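Local structure of [Ribosomal protein bS18]-alanine N-acetyltransferase (Escherichia coli O157:H7, 5ISV) at residues L80-A83 with L84-L88; A113-E116 with S117-F120; Y129-T133 with D134-D138. The protein probably transfers the acetyl group of acetyl-CoA to the N-terminal alanine of ribosomal protein bS18, as a GNAT-fold N-acetyltransferase. All coordinates share one frame; numbering follows the deposited sequence.

Contact 1 of 3, residues L80-A83 with L84-L88; sequences LGRA and LLEHL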
loop_
_atom_site.group_PDB
_atom_site.type_symbol
_atom_site.label_atom_id
_atom_site.label_comp_id
_atom_site.label_asym_id
_atom_site.label_seq_id
_atom_site.Cartn_x
_atom_site.Cartn_y
_atom_site.Cartn_z
ATOM N N LEU A 80 -1.044 -11.456 -5.989
ATOM C CA LEU A 80 -1.894 -11.033 -4.870
ATOM C C LEU A 80 -1.660 -9.590 -4.498
ATOM O O LEU A 80 -2.607 -8.875 -4.212
ATOM C CB LEU A 80 -1.738 -11.953 -3.660
ATOM C CG LEU A 80 -1.942 -13.454 -3.913
ATOM C CD1 LEU A 80 -1.817 -14.105 -2.557
ATOM C CD2 LEU A 80 -3.280 -13.674 -4.577
ATOM N N GLY A 81 -0.418 -9.165 -4.600
ATOM C CA GLY A 81 -0.114 -7.755 -4.371
ATOM C C GLY A 81 -0.823 -6.839 -5.367
ATOM O O GLY A 81 -1.462 -5.873 -4.970
ATOM N N ARG A 82 -0.722 -7.143 -6.670
ATOM C CA ARG A 82 -1.518 -6.428 -7.713
ATOM C C ARG A 82 -2.979 -6.451 -7.440
ATOM O O ARG A 82 -3.646 -5.451 -7.652
ATOM C CB ARG A 82 -1.388 -7.016 -9.124
ATOM C CG ARG A 82 -0.217 -6.579 -9.880
ATOM C CD ARG A 82 -0.104 -7.328 -11.193
ATOM N NE ARG A 82 1.092 -6.943 -11.893
ATOM C CZ ARG A 82 1.193 -5.893 -12.722
ATOM N NH1 ARG A 82 0.146 -5.115 -12.986
ATOM N NH2 ARG A 82 2.354 -5.638 -13.288
ATOM N N ALA A 83 -3.505 -7.638 -7.095
ATOM C CA ALA A 83 -4.948 -7.730 -6.904
ATOM C C ALA A 83 -5.373 -6.758 -5.803
ATOM O O ALA A 83 -6.385 -6.090 -5.934
ATOM C CB ALA A 83 -5.387 -9.171 -6.598
ATOM N N LEU A 84 -4.600 -6.745 -4.727
ATOM C CA LEU A 84 -4.930 -5.951 -3.579
ATOM C C LEU A 84 -4.777 -4.423 -3.904
ATOM O O LEU A 84 -5.669 -3.622 -3.596
ATOM C CB LEU A 84 -4.036 -6.399 -2.446
ATOM C CG LEU A 84 -4.357 -5.855 -1.076
ATOM C CD1 LEU A 84 -5.793 -6.076 -0.651
ATOM C CD2 LEU A 84 -3.407 -6.468 -0.039
ATOM N N LEU A 85 -3.730 -4.068 -4.635
ATOM C CA LEU A 85 -3.529 -2.690 -5.068
ATOM C C LEU A 85 -4.606 -2.230 -6.019
ATOM O O LEU A 85 -5.128 -1.154 -5.889
ATOM C CB LEU A 85 -2.184 -2.567 -5.717
ATOM C CG LEU A 85 -1.052 -2.569 -4.709
ATOM C CD1 LEU A 85 0.224 -2.943 -5.451
ATOM C CD2 LEU A 85 -0.894 -1.231 -3.942
ATOM N N GLU A 86 -4.982 -3.074 -6.981
ATOM C CA GLU A 86 -6.057 -2.745 -7.893
ATOM C C GLU A 86 -7.398 -2.487 -7.176
ATOM O O GLU A 86 -8.130 -1.538 -7.514
ATOM C CB GLU A 86 -6.148 -3.837 -9.008
ATOM C CG GLU A 86 -4.922 -3.810 -9.966
ATOM C CD GLU A 86 -4.723 -5.007 -10.923
ATOM O OE1 GLU A 86 -5.279 -6.110 -10.688
ATOM O OE2 GLU A 86 -3.959 -4.854 -11.922
ATOM N N HIS A 87 -7.678 -3.314 -6.167
ATOM C CA HIS A 87 -8.866 -3.160 -5.337
ATOM C C HIS A 87 -8.826 -1.781 -4.631
ATOM O O HIS A 87 -9.814 -1.029 -4.653
ATOM C CB HIS A 87 -8.976 -4.316 -4.314
ATOM C CG HIS A 87 -10.222 -4.257 -3.514
ATOM N ND1 HIS A 87 -11.391 -4.866 -3.917
ATOM C CD2 HIS A 87 -10.503 -3.634 -2.344
ATOM C CE1 HIS A 87 -12.342 -4.615 -3.034
ATOM N NE2 HIS A 87 -11.826 -3.881 -2.063
ATOM N N LEU A 88 -7.708 -1.504 -3.946
ATOM C CA LEU A 88 -7.505 -0.206 -3.273
ATOM C C LEU A 88 -7.709 0.969 -4.219
ATOM O O LEU A 88 -8.481 1.871 -3.921
ATOM C CB LEU A 88 -6.127 -0.204 -2.632
ATOM C CG LEU A 88 -5.679 1.152 -2.072
ATOM C CD1 LEU A 88 -6.618 1.574 -0.936
ATOM C CD2 LEU A 88 -4.244 1.036 -1.609
#

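Contact 2 of 3, residues A113-E116 with S117-F120; sequences ALYE and SLGF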
loop_
_atom_site.group_PDB
_atom_site.type_symbol
_atom_site.label_atom_id
_atom_site.label_comp_id
_atom_site.label_asym_id
_atom_site.label_seq_id
_atom_site.Cartn_x
_atom_site.Cartn_y
_atom_site.Cartn_z
ATOM N N ALA A 113 9.039 -1.506 -10.747
ATOM C CA ALA A 113 8.558 -1.865 -12.079
ATOM C C ALA A 113 7.033 -2.153 -12.061
ATOM O O ALA A 113 6.289 -1.645 -12.889
ATOM C CB ALA A 113 9.338 -3.067 -12.553
ATOM N N LEU A 114 6.576 -2.933 -11.081
ATOM C CA LEU A 114 5.152 -3.219 -10.917
ATOM C C LEU A 114 4.343 -1.924 -10.722
ATOM O O LEU A 114 3.313 -1.719 -11.368
ATOM C CB LEU A 114 4.934 -4.176 -9.737
ATOM C CG LEU A 114 3.553 -4.764 -9.465
ATOM C CD1 LEU A 114 3.663 -6.094 -8.709
ATOM C CD2 LEU A 114 2.599 -3.870 -8.722
ATOM N N TYR A 115 4.808 -1.040 -9.818
ATOM C CA TYR A 115 4.100 0.206 -9.556
ATOM C C TYR A 115 4.043 1.058 -10.820
ATOM O O TYR A 115 2.995 1.655 -11.117
ATOM C CB TYR A 115 4.702 0.955 -8.339
ATOM C CG TYR A 115 4.445 0.236 -6.997
ATOM C CD1 TYR A 115 3.241 -0.338 -6.700
ATOM C CD2 TYR A 115 5.445 0.162 -6.009
ATOM C CE1 TYR A 115 3.039 -0.952 -5.488
ATOM C CE2 TYR A 115 5.243 -0.449 -4.791
ATOM C CZ TYR A 115 4.027 -1.032 -4.539
ATOM O OH TYR A 115 3.710 -1.723 -3.382
ATOM N N GLU A 116 5.133 1.091 -11.585
ATOM C CA GLU A 116 5.121 1.891 -12.814
ATOM C C GLU A 116 4.050 1.348 -13.752
ATOM O O GLU A 116 3.342 2.108 -14.408
ATOM C CB GLU A 116 6.426 1.828 -13.528
ATOM C CG GLU A 116 7.639 2.388 -12.861
ATOM C CD GLU A 116 8.907 1.996 -13.628
ATOM O OE1 GLU A 116 8.921 1.002 -14.467
ATOM O OE2 GLU A 116 9.895 2.697 -13.398
ATOM N N SER A 117 3.930 0.023 -13.831
ATOM C CA SER A 117 2.928 -0.595 -14.734
ATOM C C SER A 117 1.484 -0.287 -14.311
ATOM O O SER A 117 0.554 -0.362 -15.134
ATOM C CB SER A 117 3.169 -2.099 -14.846
ATOM O OG SER A 117 2.612 -2.791 -13.743
ATOM N N LEU A 118 1.279 0.040 -13.025
ATOM C CA LEU A 118 -0.011 0.484 -12.539
ATOM C C LEU A 118 -0.296 1.970 -12.709
ATOM O O LEU A 118 -1.383 2.424 -12.359
ATOM C CB LEU A 118 -0.193 0.097 -11.068
ATOM C CG LEU A 118 -0.210 -1.387 -10.736
ATOM C CD1 LEU A 118 -0.201 -1.622 -9.239
ATOM C CD2 LEU A 118 -1.421 -2.062 -11.360
ATOM N N GLY A 119 0.682 2.710 -13.207
ATOM C CA GLY A 119 0.530 4.149 -13.483
ATOM C C GLY A 119 1.274 5.046 -12.535
ATOM O O GLY A 119 1.184 6.288 -12.678
ATOM N N PHE A 120 1.997 4.494 -11.555
ATOM C CA PHE A 120 2.748 5.366 -10.601
ATOM C C PHE A 120 3.941 6.048 -11.300
ATOM O O PHE A 120 4.589 5.434 -12.133
ATOM C CB PHE A 120 3.277 4.567 -9.410
ATOM C CG PHE A 120 2.238 4.204 -8.369
ATOM C CD1 PHE A 120 1.424 3.068 -8.512
ATOM C CD2 PHE A 120 2.113 4.954 -7.191
ATOM C CE1 PHE A 120 0.514 2.755 -7.531
ATOM C CE2 PHE A 120 1.197 4.617 -6.229
ATOM C CZ PHE A 120 0.406 3.512 -6.377
#

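Contact 3 of 3, residues Y129-T133 with D134-D138; sequences YYPTT and DGRED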
loop_
_atom_site.group_PDB
_atom_site.type_symbol
_atom_site.label_atom_id
_atom_site.label_comp_id
_atom_site.label_asym_id
_atom_site.label_seq_id
_atom_site.Cartn_x
_atom_site.Cartn_y
_atom_site.Cartn_z
ATOM N N TYR A 129 17.371 7.612 3.028
ATOM C CA TYR A 129 16.237 7.643 3.943
ATOM C C TYR A 129 16.109 6.396 4.814
ATOM O O TYR A 129 15.667 6.457 5.958
ATOM C CB TYR A 129 14.925 7.910 3.193
ATOM C CG TYR A 129 13.754 8.071 4.110
ATOM C CD1 TYR A 129 13.612 9.287 4.818
ATOM C CD2 TYR A 129 12.863 7.028 4.372
ATOM C CE1 TYR A 129 12.575 9.489 5.681
ATOM C CE2 TYR A 129 11.816 7.215 5.260
ATOM C CZ TYR A 129 11.680 8.433 5.933
ATOM O OH TYR A 129 10.626 8.588 6.769
ATOM N N TYR A 130 16.434 5.241 4.247
ATOM C CA TYR A 130 16.210 3.977 4.907
ATOM C C TYR A 130 17.494 3.369 5.375
ATOM O O TYR A 130 18.474 3.377 4.637
ATOM C CB TYR A 130 15.500 2.954 3.978
ATOM C CG TYR A 130 14.023 3.217 3.742
ATOM C CD1 TYR A 130 13.118 3.124 4.788
ATOM C CD2 TYR A 130 13.527 3.573 2.483
ATOM C CE1 TYR A 130 11.769 3.377 4.622
ATOM C CE2 TYR A 130 12.149 3.826 2.311
ATOM C CZ TYR A 130 11.283 3.731 3.393
ATOM O OH TYR A 130 9.933 4.002 3.185
ATOM N N PRO A 131 17.458 2.677 6.540
ATOM C CA PRO A 131 18.613 1.858 6.905
ATOM C C PRO A 131 18.653 0.561 6.116
ATOM O O PRO A 131 17.613 0.000 5.738
ATOM C CB PRO A 131 18.366 1.548 8.388
ATOM C CG PRO A 131 16.887 1.468 8.467
ATOM C CD PRO A 131 16.372 2.544 7.535
ATOM N N THR A 132 19.853 0.101 5.833
ATOM C CA THR A 132 20.055 -1.267 5.382
ATOM C C THR A 132 20.924 -2.037 6.363
ATOM O O THR A 132 21.407 -1.529 7.378
ATOM C CB THR A 132 20.688 -1.331 3.957
ATOM O OG1 THR A 132 22.043 -0.843 4.007
ATOM C CG2 THR A 132 19.880 -0.512 2.941
ATOM N N THR A 133 21.097 -3.313 6.044
ATOM C CA THR A 133 22.024 -4.173 6.756
ATOM C C THR A 133 23.482 -3.820 6.494
ATOM O O THR A 133 24.336 -4.321 7.215
ATOM C CB THR A 133 21.829 -5.660 6.381
ATOM O OG1 THR A 133 22.040 -5.842 4.975
ATOM C CG2 THR A 133 20.438 -6.103 6.744
ATOM N N ASP A 134 23.755 -3.004 5.467
ATOM C CA ASP A 134 25.113 -2.573 5.099
ATOM C C ASP A 134 25.396 -1.123 5.454
ATOM O O ASP A 134 26.507 -0.818 5.851
ATOM C CB ASP A 134 25.354 -2.773 3.583
ATOM C CG ASP A 134 25.965 -4.142 3.244
ATOM O OD1 ASP A 134 27.025 -4.473 3.821
ATOM O OD2 ASP A 134 25.409 -4.870 2.383
ATOM N N GLY A 135 24.419 -0.241 5.242
ATOM C CA GLY A 135 24.495 1.174 5.606
ATOM C C GLY A 135 23.141 1.860 5.422
ATOM O O GLY A 135 22.264 1.697 6.260
ATOM N N ARG A 136 22.961 2.618 4.329
ATOM C CA ARG A 136 21.695 3.334 4.045
ATOM C C ARG A 136 21.294 3.247 2.557
ATOM O O ARG A 136 22.136 2.987 1.712
ATOM C CB ARG A 136 21.787 4.784 4.521
ATOM C CG ARG A 136 22.070 4.879 6.026
ATOM C CD ARG A 136 21.545 6.144 6.620
ATOM N NE ARG A 136 20.092 6.186 6.780
ATOM C CZ ARG A 136 19.379 5.642 7.769
ATOM N NH1 ARG A 136 18.073 5.857 7.793
ATOM N NH2 ARG A 136 19.931 4.875 8.707
ATOM N N GLU A 137 20.003 3.388 2.253
ATOM C CA GLU A 137 19.535 3.422 0.863
ATOM C C GLU A 137 18.432 4.455 0.691
ATOM O O GLU A 137 17.745 4.836 1.656
ATOM C CB GLU A 137 19.084 2.023 0.366
ATOM C CG GLU A 137 17.738 1.505 0.861
ATOM C CD GLU A 137 17.309 0.216 0.166
ATOM O OE1 GLU A 137 16.748 -0.637 0.864
ATOM O OE2 GLU A 137 17.501 0.092 -1.061
ATOM N N ASP A 138 18.279 4.901 -0.544
ATOM C CA ASP A 138 17.302 5.906 -0.877
ATOM C C ASP A 138 15.886 5.347 -0.794
ATOM O O ASP A 138 15.634 4.125 -0.980
ATOM C CB ASP A 138 17.537 6.449 -2.280
ATOM C CG ASP A 138 18.888 7.181 -2.457
ATOM O OD1 ASP A 138 19.650 7.426 -1.489
ATOM O OD2 ASP A 138 19.194 7.471 -3.628
#

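Contact 1 of 3, residues L80-A83 with L84-L88
The carbonyl oxygen of Arg82 receives the backbone N-H of Glu86 in a short, nearly straight bond (N to O 2.8 Å, 167° at the hydrogen), and the side chain of Glu86 folds against the same oxygen, with its CG 3.1 Å from Arg82 O. This is one rung of the i to i+4 ladder in the opening turns of helix 80-94, the helix of the beta-alpha-beta unit made with strands 63-71 and 99-105. Gly81 is the last glycine of the Q/R-x-x-G-x-G/A signature, which in GNAT enzymes leads into the helix whose N-terminal end faces the pyrophosphate of coenzyme A. Its oxygen takes Leu85 N at 2.9 Å, while Leu80 O takes Leu84 N and Ala83 O takes His87 N, each a little less straight.

The side chains divide the helix into distinct faces. Leu84 has CG anti to its own N (chi1 -170°), which carries the branch off the preceding turn to Ala53 and Ala55 of strand 50-60 and to Phe43, where Leu80 joins it on Ala52 and Leu45 and the His87 ring makes an edge-to-face pair with Phe43. The isobutyl group of Leu85 hangs beside the carbonyl of Gly81, CG lying 3.3 Å from Gly81 O, and reaches Leu114 of helix 109-117 and Leu118. Toward helix 109-117 and the loop after it, Arg82 runs extended as far as NE and gives its NH2 to Ser117 OG, its strongest polar partner. The carboxylate of Glu86 comes near the guanidinium edge, close to its plane; too far for a salt bridge, though the opposite charges probably still attract, Arg82 NH1 and Glu86 OE2 remain 4.2 Å apart.

Contact 2 of 3, residues A113-E116 with S117-F120
Tyr115 and Phe120 form the apolar centre: the tyrosine ring turns its edge toward the phenylalanine face, centroids 5.4 Å apart and planes at 58°. The two side chains also meet nearer the backbone, where Tyr115 CB lies 3.9 Å from Phe120 CD1. Both have CG anti to the carbonyl carbon, and with the chain turned back between them the rings lie together against Leu102 of strand 99-105 and Met142 of strand 136-145; Phe120 goes on to Leu100 and Leu144. Beside this pair Leu114 and Leu118, one helical turn apart, point the same way and touch through their methyls, Leu114 CD2 to Leu118 CD1 at 3.6 Å. Leu118 CD1 also sits at the edge of the Tyr115 ring, near its plane. Tyr115 is the predicted proton donor of the acetyltransferase; Leu118 and Phe120, just past it in the chain, border its ring, and Leu85 of helix 80-94 touches it too.

Helix 109-117 finishes in a Schellman motif. Gly119 takes up positive phi (108°), where a CB would be jammed against the preceding carbonyl oxygen, and the chain folds back to give two bonds to the last turn. Phe120 N reaches Tyr115 O at 3.0 Å, and inside it Gly119 N meets Glu116 O at 3.0 Å from above the carbonyl plane. Leu118 N adds a weak bond to Tyr115 O.

At the polar edge Leu114 O accepts twice. Leu118 N reaches it at 3.2 Å in a bent bond, its hydrogen shared with Tyr115 O, and the hydroxyl of Ser117 comes closer, OG to Leu114 O 2.7 Å. With chi1 at 81° the OG of Ser117 sits between its own N and carbonyl carbon, curled back over the preceding turn.

Contact 3 of 3, residues Y129-T133 with D134-D138
A beta hairpin with a classic bulge turns the chain from strand 121-129 into strand 136-145: Tyr129 and Tyr130 both face Glu137. Tyr130 and Glu137 are an antiparallel hydrogen-bonded pair, with Glu137 N to Tyr130 O at 2.8 Å and Tyr130 N to Glu137 O at 2.9 Å. At the tip, Thr132 makes an ST turn. Its OG1 takes Gly135 N at 2.7 Å, almost straight (170°), and Asp134 N at 3.1 Å; Thr132 N in return reaches Gly135 O from above that carbonyl's plane. With OG1 between the backbone N and the carbonyl carbon (chi1 68°), Thr132 CG2 is left to cross the Glu137 chain at about a right angle, 3.6 Å from Glu137 CG.

Arg136 bends at chi3 (74°) to lay one guanidinium face over Tyr130 C and Pro131 N. Its NH1 bonds Tyr129 O at 3.1 Å from well above the carbonyl plane, while NE goes to Asn128 O. Glu137 points its carboxylate to Arg105, in a salt bridge, and to Ser107. Tyr130 leans on Glu103, the predicted proton acceptor, and the hairpin thereby meets the end of strand 99-105, next to strand 136-145 in the sheet.

How the contacts relate
From the N terminus the contacts come in series, none nesting or crossing; each is local, and only contact 3 closes a loop, the hairpin tip. Contact 1 winds the start of helix 80-94, contact 2 ends helix 109-117, and contact 3 turns strand 121-129 back into strand 136-145. The first two touch although the chain runs through strand 99-105 between them: Leu85 CD1 packs on Tyr115 CE1 at 3.4 Å, and Leu118 CD2 lies 3.8 Å from Glu86 OE2, so helix 80-94 packs against the end of helix 109-117 and the loop after it. Contact 3 stands apart, nearest atoms about 10 Å from contact 2 and about 14 Å from contact 1, across the chain's centre from the latter.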